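Local coordinates for protein copper-containing nitrite reductase (Hyphomicrobium denitrificans 1NES1, PDB 6TFO) that probably reduces nitrite to nitric oxide with electrons from cytochrome c, using copper ions as redox cofactors in a homotrimeric enzyme, at residues I169-K177 with Y188-P198. Numbering follows the deposited sequence.
Sequences IDLETVELK and YWTFNGKVPGP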
loop_
_atom_site.group_PDB
_atom_site.type_symbol
_atom_site.label_atom_id
_atom_site.label_comp_id
_atom_site.label_asym_id
_atom_site.label_seq_id
_atom_site.Cartn_x
_atom_site.Cartn_y
_atom_site.Cartn_z
ATOM N N ILE C 169 48.151 13.241 -28.945
ATOM C CA ILE C 169 47.281 12.180 -28.363
ATOM C C ILE C 169 45.928 12.235 -29.086
ATOM O O ILE C 169 45.345 13.361 -29.218
ATOM C CB ILE C 169 47.177 12.347 -26.827
ATOM C CG1 ILE C 169 48.554 12.243 -26.155
ATOM C CG2 ILE C 169 46.185 11.347 -26.242
ATOM C CD1 ILE C 169 48.549 12.407 -24.650
ATOM N N ASP C 170 45.454 11.073 -29.538
ATOM C CA ASP C 170 44.131 10.914 -30.194
ATOM C C ASP C 170 43.197 10.122 -29.282
ATOM O O ASP C 170 43.507 8.961 -29.017
ATOM C CB ASP C 170 44.286 10.242 -31.557
ATOM C CG ASP C 170 44.901 11.213 -32.538
ATOM O OD1 ASP C 170 44.230 12.210 -32.870
ATOM O OD2 ASP C 170 46.076 11.019 -32.877
ATOM N N LEU C 171 42.107 10.751 -28.840
ATOM C CA LEU C 171 40.987 10.101 -28.111
ATOM C C LEU C 171 39.722 10.140 -28.973
ATOM O O LEU C 171 39.464 11.189 -29.617
ATOM C CB LEU C 171 40.752 10.832 -26.788
ATOM C CG LEU C 171 41.858 10.687 -25.746
ATOM C CD1 LEU C 171 41.563 11.587 -24.552
ATOM C CD2 LEU C 171 42.048 9.227 -25.329
ATOM N N GLU C 172 38.965 9.039 -28.965
ATOM C CA GLU C 172 37.623 8.931 -29.591
ATOM C C GLU C 172 36.593 8.546 -28.523
ATOM O O GLU C 172 36.785 7.505 -27.842
ATOM C CB GLU C 172 37.629 7.909 -30.727
ATOM C CG GLU C 172 36.410 8.021 -31.628
ATOM C CD GLU C 172 36.217 6.901 -32.637
ATOM O OE1 GLU C 172 35.356 7.076 -33.527
ATOM O OE2 GLU C 172 36.893 5.846 -32.515
ATOM N N THR C 173 35.533 9.347 -28.386
ATOM C CA THR C 173 34.415 9.092 -27.445
ATOM C C THR C 173 33.393 8.223 -28.184
ATOM O O THR C 173 32.892 8.668 -29.231
ATOM C CB THR C 173 33.901 10.403 -26.839
ATOM O OG1 THR C 173 33.397 11.262 -27.856
ATOM C CG2 THR C 173 34.992 11.135 -26.082
ATOM N N VAL C 174 33.178 7.008 -27.678
ATOM C CA VAL C 174 32.308 5.961 -28.283
ATOM C C VAL C 174 31.264 5.512 -27.254
ATOM O O VAL C 174 31.673 5.108 -26.140
ATOM C CB VAL C 174 33.139 4.763 -28.759
ATOM C CG1 VAL C 174 32.256 3.629 -29.247
ATOM C CG2 VAL C 174 34.146 5.176 -29.822
ATOM N N GLU C 175 29.977 5.605 -27.620
ATOM C CA GLU C 175 28.826 5.059 -26.852
ATOM C C GLU C 175 28.540 3.671 -27.422
ATOM O O GLU C 175 28.472 3.536 -28.672
ATOM C CB GLU C 175 27.616 5.977 -26.959
ATOM C CG GLU C 175 27.899 7.413 -26.552
ATOM C CD GLU C 175 26.779 8.399 -26.825
ATOM O OE1 GLU C 175 26.893 9.575 -26.432
ATOM O OE2 GLU C 175 25.815 7.997 -27.456
ATOM N N LEU C 176 28.483 2.650 -26.572
ATOM C CA LEU C 176 28.316 1.258 -27.065
ATOM C C LEU C 176 27.876 0.346 -25.921
ATOM O O LEU C 176 28.195 0.646 -24.759
ATOM C CB LEU C 176 29.616 0.773 -27.713
ATOM C CG LEU C 176 30.636 0.126 -26.776
ATOM C CD1 LEU C 176 31.775 -0.494 -27.569
ATOM C CD2 LEU C 176 31.199 1.122 -25.784
ATOM N N LYS C 177 27.135 -0.708 -26.268
ATOM C CA LYS C 177 26.699 -1.766 -25.331
ATOM C C LYS C 177 27.919 -2.614 -25.017
ATOM O O LYS C 177 28.667 -2.953 -25.963
ATOM C CB LYS C 177 25.593 -2.641 -25.922
ATOM C CG LYS C 177 24.188 -2.095 -25.739
ATOM C CD LYS C 177 23.167 -2.778 -26.627
ATOM C CE LYS C 177 21.976 -1.900 -26.954
ATOM N NZ LYS C 177 21.231 -2.431 -28.118
ATOM N N TYR C 188 27.634 1.556 -22.195
ATOM C CA TYR C 188 28.843 2.276 -21.758
ATOM C C TYR C 188 29.059 3.481 -22.670
ATOM O O TYR C 188 28.727 3.417 -23.894
ATOM C CB TYR C 188 30.047 1.340 -21.782
ATOM C CG TYR C 188 30.021 0.248 -20.741
ATOM C CD1 TYR C 188 29.390 -0.956 -20.986
ATOM C CD2 TYR C 188 30.641 0.414 -19.511
ATOM C CE1 TYR C 188 29.402 -1.979 -20.052
ATOM C CE2 TYR C 188 30.658 -0.596 -18.565
ATOM C CZ TYR C 188 30.033 -1.793 -18.835
ATOM O OH TYR C 188 30.004 -2.774 -17.891
ATOM N N TRP C 189 29.553 4.559 -22.063
ATOM C CA TRP C 189 30.241 5.686 -22.734
ATOM C C TRP C 189 31.736 5.599 -22.402
ATOM O O TRP C 189 32.071 5.462 -21.214
ATOM C CB TRP C 189 29.638 7.033 -22.311
ATOM C CG TRP C 189 28.160 7.139 -22.504
ATOM C CD1 TRP C 189 27.378 6.336 -23.274
ATOM C CD2 TRP C 189 27.294 8.152 -21.962
ATOM N NE1 TRP C 189 26.080 6.758 -23.217
ATOM C CE2 TRP C 189 25.992 7.864 -22.414
ATOM C CE3 TRP C 189 27.478 9.253 -21.126
ATOM C CZ2 TRP C 189 24.891 8.644 -22.066
ATOM C CZ3 TRP C 189 26.391 10.031 -20.790
ATOM C CH2 TRP C 189 25.114 9.729 -21.257
ATOM N N THR C 190 32.605 5.672 -23.412
ATOM C CA THR C 190 34.048 5.354 -23.264
ATOM C C THR C 190 34.928 6.316 -24.061
ATOM O O THR C 190 34.447 6.965 -25.013
ATOM C CB THR C 190 34.348 3.933 -23.746
ATOM O OG1 THR C 190 34.178 3.913 -25.163
ATOM C CG2 THR C 190 33.464 2.902 -23.081
ATOM N N PHE C 191 36.203 6.355 -23.672
ATOM C CA PHE C 191 37.333 6.769 -24.536
ATOM C C PHE C 191 37.842 5.485 -25.212
ATOM O O PHE C 191 38.280 4.562 -24.498
ATOM C CB PHE C 191 38.357 7.517 -23.686
ATOM C CG PHE C 191 37.866 8.787 -23.028
ATOM C CD1 PHE C 191 37.704 9.947 -23.754
ATOM C CD2 PHE C 191 37.650 8.840 -21.667
ATOM C CE1 PHE C 191 37.318 11.126 -23.133
ATOM C CE2 PHE C 191 37.265 10.010 -21.037
ATOM C CZ PHE C 191 37.110 11.162 -21.769
ATOM N N ASN C 192 37.656 5.385 -26.535
ATOM C CA ASN C 192 38.262 4.344 -27.402
ATOM C C ASN C 192 37.683 2.969 -27.069
ATOM O O ASN C 192 38.392 1.965 -27.233
ATOM C CB ASN C 192 39.789 4.418 -27.318
ATOM C CG ASN C 192 40.291 5.670 -27.998
ATOM O OD1 ASN C 192 40.138 6.774 -27.484
ATOM N ND2 ASN C 192 40.779 5.518 -29.215
ATOM N N GLY C 193 36.411 2.926 -26.677
ATOM C CA GLY C 193 35.613 1.683 -26.613
ATOM C C GLY C 193 36.002 0.770 -25.464
ATOM O O GLY C 193 35.641 -0.421 -25.548
ATOM N N LYS C 194 36.698 1.279 -24.434
ATOM C CA LYS C 194 37.143 0.461 -23.273
ATOM C C LYS C 194 37.129 1.284 -21.977
ATOM O O LYS C 194 37.107 2.527 -22.035
ATOM C CB LYS C 194 38.514 -0.144 -23.576
ATOM C CG LYS C 194 38.482 -1.569 -24.096
ATOM C CD LYS C 194 39.427 -1.823 -25.250
ATOM C CE LYS C 194 39.877 -3.272 -25.351
ATOM N NZ LYS C 194 38.827 -4.231 -24.905
ATOM N N VAL C 195 37.106 0.586 -20.840
ATOM C CA VAL C 195 37.010 1.197 -19.482
ATOM C C VAL C 195 38.061 0.524 -18.614
ATOM O O VAL C 195 38.014 -0.692 -18.457
ATOM C CB VAL C 195 35.608 1.038 -18.860
ATOM C CG1 VAL C 195 35.521 1.648 -17.468
ATOM C CG2 VAL C 195 34.540 1.626 -19.752
ATOM N N PRO C 196 39.047 1.270 -18.065
ATOM C CA PRO C 196 39.205 2.704 -18.330
ATOM C C PRO C 196 39.718 3.033 -19.741
ATOM O O PRO C 196 40.091 2.136 -20.461
ATOM C CB PRO C 196 40.264 3.139 -17.305
ATOM C CG PRO C 196 41.090 1.881 -17.093
ATOM C CD PRO C 196 40.060 0.767 -17.129
ATOM N N GLY C 197 39.722 4.321 -20.083
ATOM C CA GLY C 197 40.262 4.858 -21.346
ATOM C C GLY C 197 41.756 4.564 -21.499
ATOM O O GLY C 197 42.374 3.955 -20.623
ATOM N N PRO C 198 42.374 4.940 -22.641
ATOM C CA PRO C 198 43.799 4.689 -22.854
ATOM C C PRO C 198 44.639 5.276 -21.717
ATOM O O PRO C 198 44.284 6.336 -21.239
ATOM C CB PRO C 198 44.082 5.382 -24.195
ATOM C CG PRO C 198 42.748 5.325 -24.905
ATOM C CD PRO C 198 41.737 5.568 -23.806
#
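Glu175 lies alongside Trp189, both side chains pointing the same way from a non-hydrogen-bonded pair. Glu175 CB sits 3.7 Å from Trp189 CD1. Glu175 CG comes closer, at 3.5 Å from Trp189 CD1. The extended chain then carries Glu175 CD over one face of the indole, 4.0 Å from Trp189 NE1, with the carboxylate turned 25° from the ring plane. At the tip, OE1 is hydrogen-bonded to His222 NE2 and Met220 N, and OE2 to Leu219 N. His222 is a copper ligand, so Glu175 is a second-shell residue of that site. The two strands form an antiparallel beta hairpin in a cupredoxin-type domain of the multicopper oxidase family. Thr190, whose side chain is on the other face with that of Val174, donates twice to Val174 O, from OG1 and from the backbone N. Thr190 chi1 of 69° sets OG1 between its own N and carbonyl carbon, and Thr190 OG1 is 2.9 Å from Val174 O. The chain then enters a type I' turn from Phe191 to Lys194. Here Asn192 OD1 accepts Glu172 N at 2.9 Å, an almost straight bond, with the donor above the carbonyl plane. Asn192 N returns a bond to Glu172 O. Replacing Asn192 by alanine removes OD1 and would probably leave Glu172 N without this acceptor, while the backbone bond could remain.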